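Aspartate aminotransferase, mitochondrial (Trypanosoma brucei brucei, PDB 4W5K) probably transfers the amino group of L-aspartate to 2-oxoglutarate with pyridoxal 5'-phosphate as cofactor, working as a homodimer. Local coordinates at residues A[304-307]-A[308-312]; A[292-295]-A[296-300]; A[196-199]-A[200-204]. The protein carries 1 engineered substitution. All coordinates share one frame; numbering follows the deposited sequence.

Interaction 1 (A[304-307]-A[308-312]); sequences ALWK and KELKQ
W306 and L310, one helical turn apart, meet through a CH-pi contact. Methyl CD1 of L310 sits over one face of the indole, 3.8 Å from the centroid of the W306 six-membered ring and 18° off its normal. That methyl lies toward the rim, with CD1 of L310 3.6 Å from CE2 of W306. L310 holds CG anti to its carbonyl carbon (chi1 -78°), which turns its branches back along the helix toward the ring. A leucine offers the methyl, a tryptophan the broad face to receive it.

Beside this pair, CG of E309 lies 3.3 Å from O of L305, and the leucine side chain fills in next to the acid: CG of L305 is 3.8 Å from OE1 of E309. CD1 of L305 meets the end of K308, CE and NZ alike at 3.8 Å, on the exposed side of the helix. All this hangs on regular i to i+4 bonding inside the long helix 300-331, including L310 N to W306 O at 2.8 Å.

Further out, the indole is fixed by NE1 bonding to O of N246 and by ring stacking with F247, and L220 touches W306, K307 and L310. The carboxylate of E309 uses both oxygens, OE1 toward N of C50 and OE2 toward N of E49. These amides open helix 49-52, whose N-terminal end would probably favour the ionised acid. K311 reaches out of the helix to bond O of G218 through NZ.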
ATOM      1  N   ALA A 304     -17.469  10.933 -19.738  1.00 31.96           N
ATOM      2  CA  ALA A 304     -18.869  11.331 -19.749  1.00 31.88           C
ATOM      3  C   ALA A 304     -19.732  10.336 -18.959  1.00 32.23           C
ATOM      4  O   ALA A 304     -20.630  10.730 -18.217  1.00 32.63           O
ATOM      5  CB  ALA A 304     -19.369  11.451 -21.194  1.00 34.79           C
ATOM      6  N   LEU A 305     -19.459   9.045 -19.137  1.00 28.61           N
ATOM      7  CA  LEU A 305     -20.198   8.000 -18.446  1.00 31.11           C
ATOM      8  C   LEU A 305     -19.977   8.097 -16.949  1.00 30.92           C
ATOM      9  O   LEU A 305     -20.932   8.058 -16.166  1.00 29.61           O
ATOM     10  CB  LEU A 305     -19.786   6.614 -18.954  1.00 31.22           C
ATOM     11  CG  LEU A 305     -20.459   5.431 -18.254  1.00 33.42           C
ATOM     12  CD1 LEU A 305     -21.992   5.579 -18.254  1.00 38.39           C
ATOM     13  CD2 LEU A 305     -20.036   4.122 -18.906  1.00 33.04           C
ATOM     14  N   TRP A 306     -18.710   8.228 -16.561  1.00 28.02           N
ATOM     15  CA  TRP A 306     -18.369   8.431 -15.158  1.00 25.49           C
ATOM     16  C   TRP A 306     -19.149   9.599 -14.534  1.00 24.17           C
ATOM     17  O   TRP A 306     -19.706   9.464 -13.441  1.00 22.76           O
ATOM     18  CB  TRP A 306     -16.859   8.652 -15.013  1.00 23.85           C
ATOM     19  CG  TRP A 306     -16.410   8.933 -13.620  1.00 22.61           C
ATOM     20  CD1 TRP A 306     -16.637   8.174 -12.500  1.00 19.95           C
ATOM     21  CD2 TRP A 306     -15.617  10.051 -13.193  1.00 23.13           C
ATOM     22  NE1 TRP A 306     -16.023   8.756 -11.410  1.00 21.88           N
ATOM     23  CE2 TRP A 306     -15.412   9.914 -11.807  1.00 20.48           C
ATOM     24  CE3 TRP A 306     -15.067  11.154 -13.854  1.00 24.43           C
ATOM     25  CZ2 TRP A 306     -14.655  10.838 -11.058  1.00 20.38           C
ATOM     26  CZ3 TRP A 306     -14.340  12.079 -13.113  1.00 21.85           C
ATOM     27  CH2 TRP A 306     -14.147  11.916 -11.728  1.00 21.51           C
ATOM     28  N   LYS A 307     -19.187  10.735 -15.220  1.00 23.58           N
ATOM     29  CA  LYS A 307     -19.907  11.896 -14.689  1.00 25.06           C
ATOM     30  C   LYS A 307     -21.398  11.605 -14.482  1.00 28.24           C
ATOM     31  O   LYS A 307     -21.976  12.036 -13.488  1.00 25.78           O
ATOM     32  CB  LYS A 307     -19.716  13.101 -15.612  1.00 26.08           C
ATOM     33  CG  LYS A 307     -18.296  13.702 -15.527  1.00 26.31           C
ATOM     34  CD  LYS A 307     -18.145  14.849 -16.517  1.00 29.91           C
ATOM     35  CE  LYS A 307     -16.780  15.533 -16.421  1.00 32.63           C
ATOM     36  NZ  LYS A 307     -16.605  16.496 -17.554  1.00 34.85           N
ATOM     37  N   LYS A 308     -22.001  10.847 -15.395  1.00 27.68           N
ATOM     38  CA  LYS A 308     -23.400  10.448 -15.246  1.00 29.37           C
ATOM     39  C   LYS A 308     -23.575   9.563 -14.007  1.00 27.77           C
ATOM     40  O   LYS A 308     -24.533   9.740 -13.235  1.00 28.91           O
ATOM     41  CB  LYS A 308     -23.896   9.727 -16.510  1.00 35.80           C
ATOM     42  CG  LYS A 308     -25.325   9.258 -16.427  1.00 43.53           C
ATOM     43  CD  LYS A 308     -25.717   8.426 -17.654  1.00 47.79           C
ATOM     44  CE  LYS A 308     -25.478   6.948 -17.394  1.00 49.89           C
ATOM     45  NZ  LYS A 308     -25.790   6.098 -18.583  1.00 55.74           N
ATOM     46  N   GLU A 309     -22.640   8.634 -13.804  1.00 25.61           N
ATOM     47  CA  GLU A 309     -22.729   7.727 -12.672  1.00 25.40           C
ATOM     48  C   GLU A 309     -22.478   8.444 -11.348  1.00 25.23           C
ATOM     49  O   GLU A 309     -23.102   8.109 -10.334  1.00 25.89           O
ATOM     50  CB  GLU A 309     -21.751   6.554 -12.863  1.00 27.41           C
ATOM     51  CG  GLU A 309     -22.117   5.728 -14.104  1.00 28.98           C
ATOM     52  CD  GLU A 309     -21.387   4.387 -14.195  1.00 31.34           C
ATOM     53  OE1 GLU A 309     -20.215   4.374 -14.637  1.00 32.63           O
ATOM     54  OE2 GLU A 309     -22.008   3.347 -13.858  1.00 30.50           O
ATOM     55  N   LEU A 310     -21.579   9.431 -11.345  1.00 25.94           N
ATOM     56  CA  LEU A 310     -21.375  10.260 -10.149  1.00 25.56           C
ATOM     57  C   LEU A 310     -22.684  10.877  -9.685  1.00 25.97           C
ATOM     58  O   LEU A 310     -23.033  10.879  -8.486  1.00 25.47           O
ATOM     59  CB  LEU A 310     -20.365  11.377 -10.421  1.00 26.63           C
ATOM     60  CG  LEU A 310     -18.883  11.008 -10.425  1.00 27.92           C
ATOM     61  CD1 LEU A 310     -18.063  12.198 -10.897  1.00 24.82           C
ATOM     62  CD2 LEU A 310     -18.429  10.567  -9.048  1.00 28.36           C
ATOM     63  N   LYS A 311     -23.404  11.429 -10.647  1.00 26.04           N
ATOM     64  CA  LYS A 311     -24.666  12.077 -10.352  1.00 27.59           C
ATOM     65  C   LYS A 311     -25.707  11.061  -9.878  1.00 31.34           C
ATOM     66  O   LYS A 311     -26.519  11.376  -9.010  1.00 29.08           O
ATOM     67  CB  LYS A 311     -25.168  12.861 -11.568  1.00 34.74           C
ATOM     68  CG  LYS A 311     -24.408  14.169 -11.776  1.00 37.43           C
ATOM     69  CD  LYS A 311     -24.964  14.990 -12.929  1.00 41.00           C
ATOM     70  CE  LYS A 311     -23.997  16.093 -13.350  1.00 40.18           C
ATOM     71  NZ  LYS A 311     -23.694  17.062 -12.254  1.00 38.45           N
ATOM     72  N   GLN A 312     -25.693   9.849 -10.433  1.00 29.13           N
ATOM     73  CA  GLN A 312     -26.609   8.818  -9.949  1.00 29.29           C
ATOM     74  C   GLN A 312     -26.361   8.512  -8.470  1.00 24.48           C
ATOM     75  O   GLN A 312     -27.320   8.429  -7.704  1.00 26.75           O
ATOM     76  CB  GLN A 312     -26.489   7.521 -10.768  1.00 30.71           C
ATOM     77  CG  GLN A 312     -26.978   7.631 -12.188  1.00 32.48           C
ATOM     78  CD  GLN A 312     -26.663   6.399 -13.043  1.00 37.75           C
ATOM     79  OE1 GLN A 312     -25.765   5.603 -12.738  1.00 36.67           O
ATOM     80  NE2 GLN A 312     -27.394   6.253 -14.130  1.00 44.80           N
TER

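Interaction 2 (A[292-295]-A[296-300]); sequences VVSS and ILKDP
I296 lies alongside V292, one turn earlier, both side chains pointing the same way, with CD1 of I296 3.8 Å from CG1 of V292. Its CG1 is also 3.3 Å from O of V292, the carbonyl that accepts the I296 amide. L297 repeats the pattern: CD1 meets CG1 of V293 at 3.6 Å, the valine methyl being reached because it stands anti to its own N (chi1 169°). V292, V293 and I296 are buried, which suits branched apolar side chains; L297 is only partly covered.

K298 N bonds O of S294 at 3.1 Å, and the lysine's methylenes rest on that carbonyl before NZ forms a salt bridge with E74. D299 N bonds O of I296, three residues back, and D299 is the N-cap of helix 300-331: OD2 accepts the amide of L302.

Serine hydroxyls tie the helix outward, OG of S294 to OG of S70 and OG of S295 to N of T55. Helix 287-297 is thus packed among helix 69-80, which V293 and S294 touch at F71, helix 49-52, which I296 meets at C50 and V51, and helix 300-331, where L302 and W306 cover I296.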
ATOM      1  N   VAL A 292      -7.315   1.946 -14.066  1.00 20.93           N
ATOM      2  CA  VAL A 292      -8.742   2.218 -14.257  1.00 20.54           C
ATOM      3  C   VAL A 292      -9.012   3.720 -14.339  1.00 23.18           C
ATOM      4  O   VAL A 292      -9.705   4.183 -15.252  1.00 23.92           O
ATOM      5  CB  VAL A 292      -9.575   1.616 -13.117  1.00 21.09           C
ATOM      6  CG1 VAL A 292     -11.022   2.200 -13.128  1.00 20.26           C
ATOM      7  CG2 VAL A 292      -9.606   0.105 -13.233  1.00 24.31           C
ATOM      8  N   VAL A 293      -8.436   4.476 -13.400  1.00 19.74           N
ATOM      9  CA  VAL A 293      -8.714   5.915 -13.342  1.00 21.32           C
ATOM     10  C   VAL A 293      -8.068   6.591 -14.556  1.00 21.12           C
ATOM     11  O   VAL A 293      -8.693   7.419 -15.215  1.00 22.06           O
ATOM     12  CB  VAL A 293      -8.238   6.510 -12.020  1.00 19.73           C
ATOM     13  CG1 VAL A 293      -8.273   8.042 -12.048  1.00 19.59           C
ATOM     14  CG2 VAL A 293      -9.139   6.010 -10.879  1.00 18.83           C
ATOM     15  N   SER A 294      -6.842   6.188 -14.893  1.00 22.30           N
ATOM     16  CA  SER A 294      -6.158   6.792 -16.035  1.00 23.40           C
ATOM     17  C   SER A 294      -6.904   6.518 -17.352  1.00 29.82           C
ATOM     18  O   SER A 294      -7.049   7.409 -18.210  1.00 28.83           O
ATOM     19  CB  SER A 294      -4.705   6.291 -16.096  1.00 25.91           C
ATOM     20  OG  SER A 294      -4.047   6.791 -17.247  1.00 29.25           O
ATOM     21  N   SER A 295      -7.399   5.291 -17.493  1.00 24.47           N
ATOM     22  CA  SER A 295      -8.138   4.874 -18.670  1.00 26.71           C
ATOM     23  C   SER A 295      -9.426   5.678 -18.821  1.00 25.31           C
ATOM     24  O   SER A 295      -9.776   6.121 -19.912  1.00 28.71           O
ATOM     25  CB  SER A 295      -8.455   3.389 -18.580  1.00 29.21           C
ATOM     26  OG  SER A 295      -9.339   2.988 -19.614  1.00 32.64           O
ATOM     27  N   ILE A 296     -10.124   5.854 -17.712  1.00 23.24           N
ATOM     28  CA  ILE A 296     -11.398   6.560 -17.768  1.00 26.01           C
ATOM     29  C   ILE A 296     -11.178   8.030 -18.075  1.00 24.96           C
ATOM     30  O   ILE A 296     -11.833   8.575 -18.951  1.00 29.85           O
ATOM     31  CB  ILE A 296     -12.192   6.403 -16.467  1.00 24.55           C
ATOM     32  CG1 ILE A 296     -12.723   4.969 -16.353  1.00 23.63           C
ATOM     33  CG2 ILE A 296     -13.341   7.402 -16.427  1.00 25.16           C
ATOM     34  CD1 ILE A 296     -13.276   4.592 -14.960  1.00 24.96           C
ATOM     35  N   LEU A 297     -10.230   8.665 -17.393  1.00 24.75           N
ATOM     36  CA  LEU A 297     -10.079  10.116 -17.508  1.00 23.48           C
ATOM     37  C   LEU A 297      -9.463  10.531 -18.845  1.00 27.14           C
ATOM     38  O   LEU A 297      -9.656  11.661 -19.294  1.00 28.45           O
ATOM     39  CB  LEU A 297      -9.251  10.661 -16.350  1.00 23.01           C
ATOM     40  CG  LEU A 297      -9.971  10.605 -14.999  1.00 21.73           C
ATOM     41  CD1 LEU A 297      -9.029  11.059 -13.873  1.00 21.99           C
ATOM     42  CD2 LEU A 297     -11.306  11.416 -15.029  1.00 27.25           C
ATOM     43  N   LYS A 298      -8.759   9.616 -19.508  1.00 27.92           N
ATOM     44  CA  LYS A 298      -8.228   9.937 -20.842  1.00 31.08           C
ATOM     45  C   LYS A 298      -9.193   9.626 -21.993  1.00 33.47           C
ATOM     46  O   LYS A 298      -8.884   9.884 -23.158  1.00 37.30           O
ATOM     47  CB  LYS A 298      -6.891   9.204 -21.067  1.00 29.51           C
ATOM     48  CG  LYS A 298      -5.768   9.807 -20.217  1.00 31.92           C
ATOM     49  CD  LYS A 298      -4.467   9.036 -20.318  1.00 38.17           C
ATOM     50  CE  LYS A 298      -3.306   9.980 -20.643  1.00 44.46           C
ATOM     51  NZ  LYS A 298      -3.084  11.035 -19.597  1.00 43.47           N
ATOM     52  N   ASP A 299     -10.362   9.081 -21.681  1.00 29.35           N
ATOM     53  CA  ASP A 299     -11.311   8.725 -22.712  1.00 30.51           C
ATOM     54  C   ASP A 299     -12.588   9.555 -22.565  1.00 33.39           C
ATOM     55  O   ASP A 299     -13.280   9.413 -21.570  1.00 33.37           O
ATOM     56  CB  ASP A 299     -11.638   7.237 -22.638  1.00 34.59           C
ATOM     57  CG  ASP A 299     -12.533   6.779 -23.784  1.00 39.49           C
ATOM     58  OD1 ASP A 299     -11.997   6.341 -24.818  1.00 44.97           O
ATOM     59  OD2 ASP A 299     -13.772   6.855 -23.666  1.00 38.08           O
ATOM     60  N   PRO A 300     -12.895  10.417 -23.554  1.00 31.52           N
ATOM     61  CA  PRO A 300     -14.081  11.288 -23.459  1.00 31.86           C
ATOM     62  C   PRO A 300     -15.375  10.519 -23.183  1.00 34.19           C
ATOM     63  O   PRO A 300     -16.178  10.958 -22.358  1.00 36.66           O
ATOM     64  CB  PRO A 300     -14.139  11.966 -24.833  1.00 37.63           C
ATOM     65  CG  PRO A 300     -12.731  11.914 -25.341  1.00 39.01           C
ATOM     66  CD  PRO A 300     -12.139  10.641 -24.796  1.00 34.57           C
TER

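Interaction 3 (A[196-199]-A[200-204]); sequences CDVI and KRRNH
I199 and H204 hold the compact side of this helix end. CG2 of I199 packs against CB of H204 at 3.9 Å, and directly behind them the amide N of H204 bonds O of I199 at 2.9 Å, arriving in the carbonyl plane. Both residues are buried, and the imidazole satisfies its polar atoms outside the turn: NE2 bonds O of L164 and ND1 bonds N of S171, a pairing consistent with the proton on NE2. Histidine suits the place because one flat ring can serve a carbonyl and an amide together. V198, also buried, lies side by side with R202, its CG1 4.1 Å from CG of that arginine, while L161 and L164 of helix 157-166 meet its methyls.

The outer side is looser. R201 crosses V198, and NH2 of R201 comes no nearer than 4.0 Å to CG2 of V198; its guanidinium is drawn off by a salt bridge from NH1 to D165. K200 stays extended, CG anti to its backbone N (chi1 180°), until a bend at the far end lets NZ reach O of M233. Long charged chains fit here: their first carbons touch the preceding turn, CB of K200 near O of C196 and CB of R201 near O of D197, and their charged ends find partners beyond it.

N203 takes a positive phi of 55°, a left-handed conformation that asparagine tolerates comparatively well. Its N bonds O of K200 at 3.1 Å, and together with the H204 to I199 bond this makes a Schellman motif. It ends helix 189-201 and turns the chain into strand 205-210, completing the beta-alpha-beta unit that starts from strand 172-176.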
ATOM      1  N   CYS A 196     -10.733  30.649   4.115  1.00 24.94           N
ATOM      2  CA  CYS A 196      -9.490  30.777   3.368  1.00 26.13           C
ATOM      3  C   CYS A 196      -8.832  32.133   3.602  1.00 27.92           C
ATOM      4  O   CYS A 196      -7.604  32.217   3.638  1.00 26.97           O
ATOM      5  CB  CYS A 196      -9.751  30.531   1.884  1.00 25.95           C
ATOM      6  SG  CYS A 196     -10.276  28.814   1.525  1.00 26.14           S
ATOM      7  N   ASP A 197      -9.617  33.194   3.791  1.00 27.43           N
ATOM      8  CA  ASP A 197      -9.018  34.493   4.101  1.00 28.42           C
ATOM      9  C   ASP A 197      -8.243  34.433   5.415  1.00 25.48           C
ATOM     10  O   ASP A 197      -7.181  35.045   5.547  1.00 27.23           O
ATOM     11  CB  ASP A 197     -10.079  35.607   4.166  1.00 34.14           C
ATOM     12  CG  ASP A 197     -10.515  36.081   2.783  1.00 38.68           C
ATOM     13  OD1 ASP A 197      -9.811  35.775   1.793  1.00 37.57           O
ATOM     14  OD2 ASP A 197     -11.561  36.762   2.674  1.00 39.60           O
ATOM     15  N   VAL A 198      -8.768  33.707   6.395  1.00 26.05           N
ATOM     16  CA  VAL A 198      -8.076  33.610   7.679  1.00 27.45           C
ATOM     17  C   VAL A 198      -6.791  32.798   7.508  1.00 26.62           C
ATOM     18  O   VAL A 198      -5.728  33.189   8.007  1.00 26.85           O
ATOM     19  CB  VAL A 198      -8.951  32.959   8.767  1.00 26.88           C
ATOM     20  CG1 VAL A 198      -8.189  32.910  10.084  1.00 27.64           C
ATOM     21  CG2 VAL A 198     -10.279  33.735   8.951  1.00 28.75           C
ATOM     22  N   ILE A 199      -6.900  31.672   6.806  1.00 26.30           N
ATOM     23  CA  ILE A 199      -5.742  30.801   6.550  1.00 23.99           C
ATOM     24  C   ILE A 199      -4.626  31.612   5.876  1.00 27.26           C
ATOM     25  O   ILE A 199      -3.438  31.530   6.270  1.00 26.97           O
ATOM     26  CB  ILE A 199      -6.157  29.574   5.688  1.00 23.69           C
ATOM     27  CG1 ILE A 199      -6.982  28.600   6.543  1.00 21.23           C
ATOM     28  CG2 ILE A 199      -4.930  28.881   5.090  1.00 22.96           C
ATOM     29  CD1 ILE A 199      -7.583  27.381   5.786  1.00 20.36           C
ATOM     30  N   LYS A 200      -4.981  32.420   4.880  1.00 27.31           N
ATOM     31  CA  LYS A 200      -3.955  33.226   4.204  1.00 30.66           C
ATOM     32  C   LYS A 200      -3.324  34.253   5.137  1.00 32.04           C
ATOM     33  O   LYS A 200      -2.090  34.367   5.201  1.00 31.89           O
ATOM     34  CB  LYS A 200      -4.525  33.931   2.976  1.00 30.22           C
ATOM     35  CG  LYS A 200      -3.510  34.794   2.221  1.00 31.11           C
ATOM     36  CD  LYS A 200      -4.175  35.514   1.056  1.00 36.22           C
ATOM     37  CE  LYS A 200      -3.202  36.407   0.284  1.00 39.81           C
ATOM     38  NZ  LYS A 200      -2.165  35.603  -0.452  1.00 43.10           N
ATOM     39  N   ARG A 201      -4.166  34.991   5.864  1.00 30.70           N
ATOM     40  CA  ARG A 201      -3.692  36.066   6.744  1.00 30.33           C
ATOM     41  C   ARG A 201      -2.805  35.566   7.884  1.00 31.54           C
ATOM     42  O   ARG A 201      -1.841  36.244   8.286  1.00 32.63           O
ATOM     43  CB  ARG A 201      -4.883  36.835   7.321  1.00 33.90           C
ATOM     44  CG  ARG A 201      -4.496  37.876   8.373  1.00 39.24           C
ATOM     45  CD  ARG A 201      -5.629  38.865   8.633  1.00 41.38           C
ATOM     46  NE  ARG A 201      -6.898  38.191   8.889  1.00 45.15           N
ATOM     47  CZ  ARG A 201      -7.220  37.615  10.044  1.00 45.38           C
ATOM     48  NH1 ARG A 201      -6.361  37.635  11.062  1.00 43.10           N
ATOM     49  NH2 ARG A 201      -8.405  37.024  10.178  1.00 43.06           N
ATOM     50  N   ARG A 202      -3.133  34.397   8.417  1.00 28.75           N
ATOM     51  CA  ARG A 202      -2.360  33.831   9.524  1.00 30.55           C
ATOM     52  C   ARG A 202      -1.179  32.991   9.037  1.00 30.42           C
ATOM     53  O   ARG A 202      -0.466  32.389   9.851  1.00 30.84           O
ATOM     54  CB  ARG A 202      -3.267  32.986  10.422  1.00 26.72           C
ATOM     55  CG  ARG A 202      -4.344  33.812  11.165  1.00 29.15           C
ATOM     56  CD  ARG A 202      -3.689  34.772  12.155  1.00 36.53           C
ATOM     57  NE  ARG A 202      -3.254  34.090  13.376  1.00 39.51           N
ATOM     58  CZ  ARG A 202      -2.278  34.511  14.174  1.00 38.26           C
ATOM     59  NH1 ARG A 202      -1.582  35.614  13.883  1.00 40.25           N
ATOM     60  NH2 ARG A 202      -1.980  33.816  15.265  1.00 40.35           N
ATOM     61  N   ASN A 203      -0.966  32.978   7.721  1.00 29.84           N
ATOM     62  CA  ASN A 203       0.117  32.205   7.094  1.00 26.50           C
ATOM     63  C   ASN A 203       0.064  30.730   7.485  1.00 25.94           C
ATOM     64  O   ASN A 203       1.124  30.078   7.675  1.00 27.48           O
ATOM     65  CB  ASN A 203       1.490  32.805   7.447  1.00 30.67           C
ATOM     66  CG  ASN A 203       1.646  34.234   6.939  1.00 37.44           C
ATOM     67  OD1 ASN A 203       1.506  34.497   5.740  1.00 39.15           O
ATOM     68  ND2 ASN A 203       1.900  35.169   7.856  1.00 38.98           N
ATOM     69  N   HIS A 204      -1.165  30.202   7.584  1.00 25.18           N
ATOM     70  CA  HIS A 204      -1.385  28.788   7.879  1.00 25.52           C
ATOM     71  C   HIS A 204      -1.135  27.929   6.637  1.00 25.98           C
ATOM     72  O   HIS A 204      -1.155  28.411   5.499  1.00 26.99           O
ATOM     73  CB  HIS A 204      -2.826  28.536   8.392  1.00 25.89           C
ATOM     74  CG  HIS A 204      -3.108  29.127   9.741  1.00 26.38           C
ATOM     75  ND1 HIS A 204      -2.140  29.273  10.713  1.00 24.45           N
ATOM     76  CD2 HIS A 204      -4.254  29.605  10.279  1.00 25.21           C
ATOM     77  CE1 HIS A 204      -2.677  29.820  11.790  1.00 26.13           C
ATOM     78  NE2 HIS A 204      -3.964  30.028  11.552  1.00 27.39           N
TER

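Along the chain, interaction 3 comes first, then interaction 2, then interaction 1. The last two belong to consecutive helices, 287-297 and 300-331; their centres are 13 Å apart and they touch, CZ3 of W306 packing on CD2 of L297 at 3.6 Å. Interaction 2 ends one helix where the next begins, and the two pack against each other, with the side chains of V293 and W306 about 11 and 13 Å from the bound pyridoxal phosphate. Interaction 3 lies apart, its centre about 35 Å from that of interaction 1 and 36 Å from that of interaction 2, on a crossover helix of the mixed sheet, with the side chain of C196 about 10 Å from the bound D-malate.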